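Local structure of putative NADPH:quinone oxidoreductase (Ralstonia eutropha, 3IUP) at residues Q137-P142 against S152-P157. The protein binds NADPH and probably catalyses the NADPH-dependent reduction of quinones. Numbering follows the deposited sequence.
Sequences QCLVLP and SSFVNP. With NDP (NADPH dihydro-nicotinamide-adenine-dinucleotide phosphate), chain C.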
loop_
_atom_site.group_PDB
_atom_site.type_symbol
_atom_site.label_atom_id
_atom_site.label_comp_id
_atom_site.label_asym_id
_atom_site.label_seq_id
_atom_site.Cartn_x
_atom_site.Cartn_y
_atom_site.Cartn_z
ATOM N N GLN A 137 28.068 13.379 14.317
ATOM C CA GLN A 137 27.011 13.715 13.364
ATOM C C GLN A 137 27.457 14.644 12.239
ATOM O O GLN A 137 26.636 15.139 11.466
ATOM C CB GLN A 137 25.806 14.324 14.079
ATOM C CG GLN A 137 25.091 13.359 15.049
ATOM C CD GLN A 137 23.887 14.018 15.743
ATOM O OE1 GLN A 137 23.230 14.923 15.191
ATOM N NE2 GLN A 137 23.606 13.580 16.959
ATOM N N CYS A 138 28.743 14.925 12.178
ATOM C CA CYS A 138 29.302 15.817 11.193
ATOM C C CYS A 138 29.887 15.039 10.036
ATOM O O CYS A 138 30.597 14.070 10.251
ATOM C CB CYS A 138 30.394 16.666 11.815
ATOM S SG CYS A 138 29.706 17.787 13.054
ATOM N N LEU A 139 29.565 15.456 8.821
ATOM C CA LEU A 139 30.173 14.920 7.610
ATOM C C LEU A 139 31.196 15.938 7.135
ATOM O O LEU A 139 30.832 17.058 6.773
ATOM C CB LEU A 139 29.101 14.735 6.535
ATOM C CG LEU A 139 29.430 14.038 5.223
ATOM C CD1 LEU A 139 30.015 12.647 5.485
ATOM C CD2 LEU A 139 28.126 13.949 4.429
ATOM N N VAL A 140 32.470 15.555 7.110
ATOM C CA VAL A 140 33.532 16.447 6.622
ATOM C C VAL A 140 33.452 16.584 5.096
ATOM O O VAL A 140 33.413 15.575 4.364
ATOM C CB VAL A 140 34.957 15.965 7.058
ATOM C CG1 VAL A 140 36.019 16.901 6.510
ATOM C CG2 VAL A 140 35.059 15.904 8.581
ATOM N N LEU A 141 33.378 17.822 4.618
ATOM C CA LEU A 141 33.176 18.075 3.207
ATOM C C LEU A 141 34.518 18.001 2.466
ATOM O O LEU A 141 35.561 18.267 3.045
ATOM C CB LEU A 141 32.502 19.435 2.984
ATOM C CG LEU A 141 31.010 19.490 3.391
ATOM C CD1 LEU A 141 30.479 20.884 3.156
ATOM C CD2 LEU A 141 30.164 18.393 2.654
ATOM N N PRO A 142 34.491 17.655 1.180
ATOM C CA PRO A 142 35.752 17.570 0.448
ATOM C C PRO A 142 36.420 18.921 0.192
ATOM O O PRO A 142 35.793 19.960 0.287
ATOM C CB PRO A 142 35.338 16.921 -0.881
ATOM C CG PRO A 142 33.902 17.163 -1.039
ATOM C CD PRO A 142 33.319 17.537 0.296
ATOM N N SER A 152 23.131 20.600 1.238
ATOM C CA SER A 152 22.072 19.646 0.936
ATOM C C SER A 152 22.668 18.258 0.802
ATOM O O SER A 152 22.275 17.502 -0.071
ATOM C CB SER A 152 21.385 20.055 -0.373
ATOM O OG SER A 152 20.631 21.257 -0.200
ATOM N N SER A 153 23.616 17.913 1.672
ATOM C CA SER A 153 24.357 16.655 1.531
ATOM C C SER A 153 23.550 15.429 1.943
ATOM O O SER A 153 23.915 14.293 1.590
ATOM C CB SER A 153 25.627 16.694 2.401
ATOM O OG SER A 153 26.536 17.594 1.852
ATOM N N PHE A 154 22.523 15.617 2.751
ATOM C CA PHE A 154 21.839 14.457 3.345
ATOM C C PHE A 154 20.492 14.129 2.712
ATOM O O PHE A 154 20.285 13.014 2.207
ATOM C CB PHE A 154 21.680 14.628 4.853
ATOM C CG PHE A 154 22.973 14.622 5.616
ATOM C CD1 PHE A 154 23.442 13.448 6.183
ATOM C CD2 PHE A 154 23.691 15.792 5.821
ATOM C CE1 PHE A 154 24.630 13.428 6.933
ATOM C CE2 PHE A 154 24.867 15.792 6.554
ATOM C CZ PHE A 154 25.346 14.609 7.115
ATOM N N VAL A 155 19.539 15.053 2.796
ATOM C CA VAL A 155 18.148 14.716 2.586
ATOM C C VAL A 155 17.923 14.225 1.130
ATOM O O VAL A 155 17.475 13.096 0.879
ATOM C CB VAL A 155 17.236 15.915 2.942
ATOM C CG1 VAL A 155 15.754 15.735 2.520
ATOM C CG2 VAL A 155 17.316 16.196 4.514
ATOM N N ASN A 156 18.270 15.054 0.173
ATOM C CA ASN A 156 18.073 14.657 -1.238
ATOM C C ASN A 156 19.038 13.589 -1.759
ATOM O O ASN A 156 18.574 12.575 -2.364
ATOM C CB ASN A 156 17.916 15.868 -2.175
ATOM C CG ASN A 156 16.581 16.580 -1.975
ATOM O OD1 ASN A 156 15.672 16.069 -1.297
ATOM N ND2 ASN A 156 16.459 17.807 -2.542
ATOM N N PRO A 157 20.346 13.727 -1.494
ATOM C CA PRO A 157 21.240 12.708 -2.014
ATOM C C PRO A 157 20.989 11.299 -1.451
ATOM O O PRO A 157 21.041 10.313 -2.198
ATOM C CB PRO A 157 22.633 13.242 -1.639
ATOM C CG PRO A 157 22.483 14.709 -1.645
ATOM C CD PRO A 157 21.077 14.943 -1.070
HETATM P PA NDP C . 12.053 20.721 -5.222
HETATM O O1A NDP C . 13.380 20.839 -5.789
HETATM O O2A NDP C . 11.473 21.870 -4.493
HETATM O O5B NDP C . 11.085 20.348 -6.513
HETATM C C5B NDP C . 9.710 20.077 -6.221
HETATM C C4B NDP C . 9.052 19.570 -7.467
HETATM O O4B NDP C . 7.731 19.290 -7.105
HETATM C C3B NDP C . 9.037 20.601 -8.608
HETATM O O3B NDP C . 9.439 20.096 -9.864
HETATM C C2B NDP C . 7.547 20.997 -8.707
HETATM O O2B NDP C . 7.099 21.270 -10.034
HETATM C C1B NDP C . 6.878 19.741 -8.164
HETATM N N9A NDP C . 5.555 19.991 -7.579
HETATM C C8A NDP C . 5.275 20.951 -6.629
HETATM N N7A NDP C . 3.985 20.835 -6.266
HETATM C C5A NDP C . 3.420 19.788 -6.969
HETATM C C6A NDP C . 2.135 19.210 -7.018
HETATM N N6A NDP C . 1.077 19.696 -6.344
HETATM N N1A NDP C . 1.915 18.136 -7.854
HETATM C C2A NDP C . 2.898 17.644 -8.655
HETATM N N3A NDP C . 4.152 18.208 -8.604
HETATM C C4A NDP C . 4.410 19.255 -7.784
HETATM O O3 NDP C . 11.852 19.476 -4.210
HETATM P PN NDP C . 12.971 18.552 -3.636
HETATM O O1N NDP C . 13.813 17.950 -4.641
HETATM O O2N NDP C . 13.688 19.194 -2.482
HETATM O O5D NDP C . 12.040 17.374 -3.001
HETATM C C5D NDP C . 11.377 16.456 -3.882
HETATM C C4D NDP C . 10.366 15.630 -3.094
HETATM O O4D NDP C . 11.119 14.642 -2.360
HETATM C C3D NDP C . 9.496 16.404 -2.083
HETATM O O3D NDP C . 8.174 15.905 -2.052
HETATM C C2D NDP C . 10.185 16.072 -0.769
HETATM O O2D NDP C . 9.384 16.204 0.395
HETATM C C1D NDP C . 10.558 14.614 -1.049
HETATM N N1N NDP C . 11.541 14.060 -0.090
HETATM C C2N NDP C . 11.086 13.088 0.738
HETATM C C3N NDP C . 11.899 12.513 1.678
HETATM C C7N NDP C . 11.412 11.334 2.499
HETATM O O7N NDP C . 12.261 10.899 3.513
HETATM N N7N NDP C . 10.231 10.725 2.327
HETATM C C4N NDP C . 13.359 12.745 1.619
HETATM C C5N NDP C . 13.769 13.827 0.652
HETATM C C6N NDP C . 12.836 14.439 -0.176
HETATM P P2B NDP C . 6.234 22.625 -10.378
HETATM O O1X NDP C . 7.237 23.666 -10.893
HETATM O O2X NDP C . 5.471 23.159 -9.170
HETATM O O3X NDP C . 5.265 22.163 -11.478
#
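Leu139 and Phe154 meet where strand 138-140 passes the loop that leads into helix 155-169. The CZ tip of the Phe154 ring comes up obliquely to Leu139, 3.8 Å from CB and 3.9 Å from CD2, the two side chains running in opposite senses as they pass. With CG of Leu139 anti to the backbone N (chi1 -173°), its CD2 methyl stands off the plane of the ring, just past CZ, and also lies 4.2 Å from Ser153 CB. Next to this pair, Leu141 places CD2 3.8 Å from Ser153 OG, a hydroxyl whose hydrogen bond to Gly150 O is made on its own side of the contact. No hydrogen bond crosses between the segments, and only 166 Å² is buried in all. The packing is closest at these four residues, with Val331 and Lys327 of helix 320-332 also touching Leu139 and Phe154 respectively. Toward solvent the contact thins out: the exposed Val140 does not reach 152-157 and touches Leu114, and Gln137, in a 3-10 turn, is also exposed. Beyond Phe154, the helix start faces the cofactor. Val155 CG1 approaches C5N of the nicotinamide ring at 3.3 Å, while Asn156 ND2 gives a nearly straight hydrogen bond (3.1 Å, 168°) to phosphate oxygen O2N. The contact joins a strand of the GroES-like region to the loop and helix start that reach the NADPH pocket, consistent with the domain junction of medium-chain dehydrogenases/reductases.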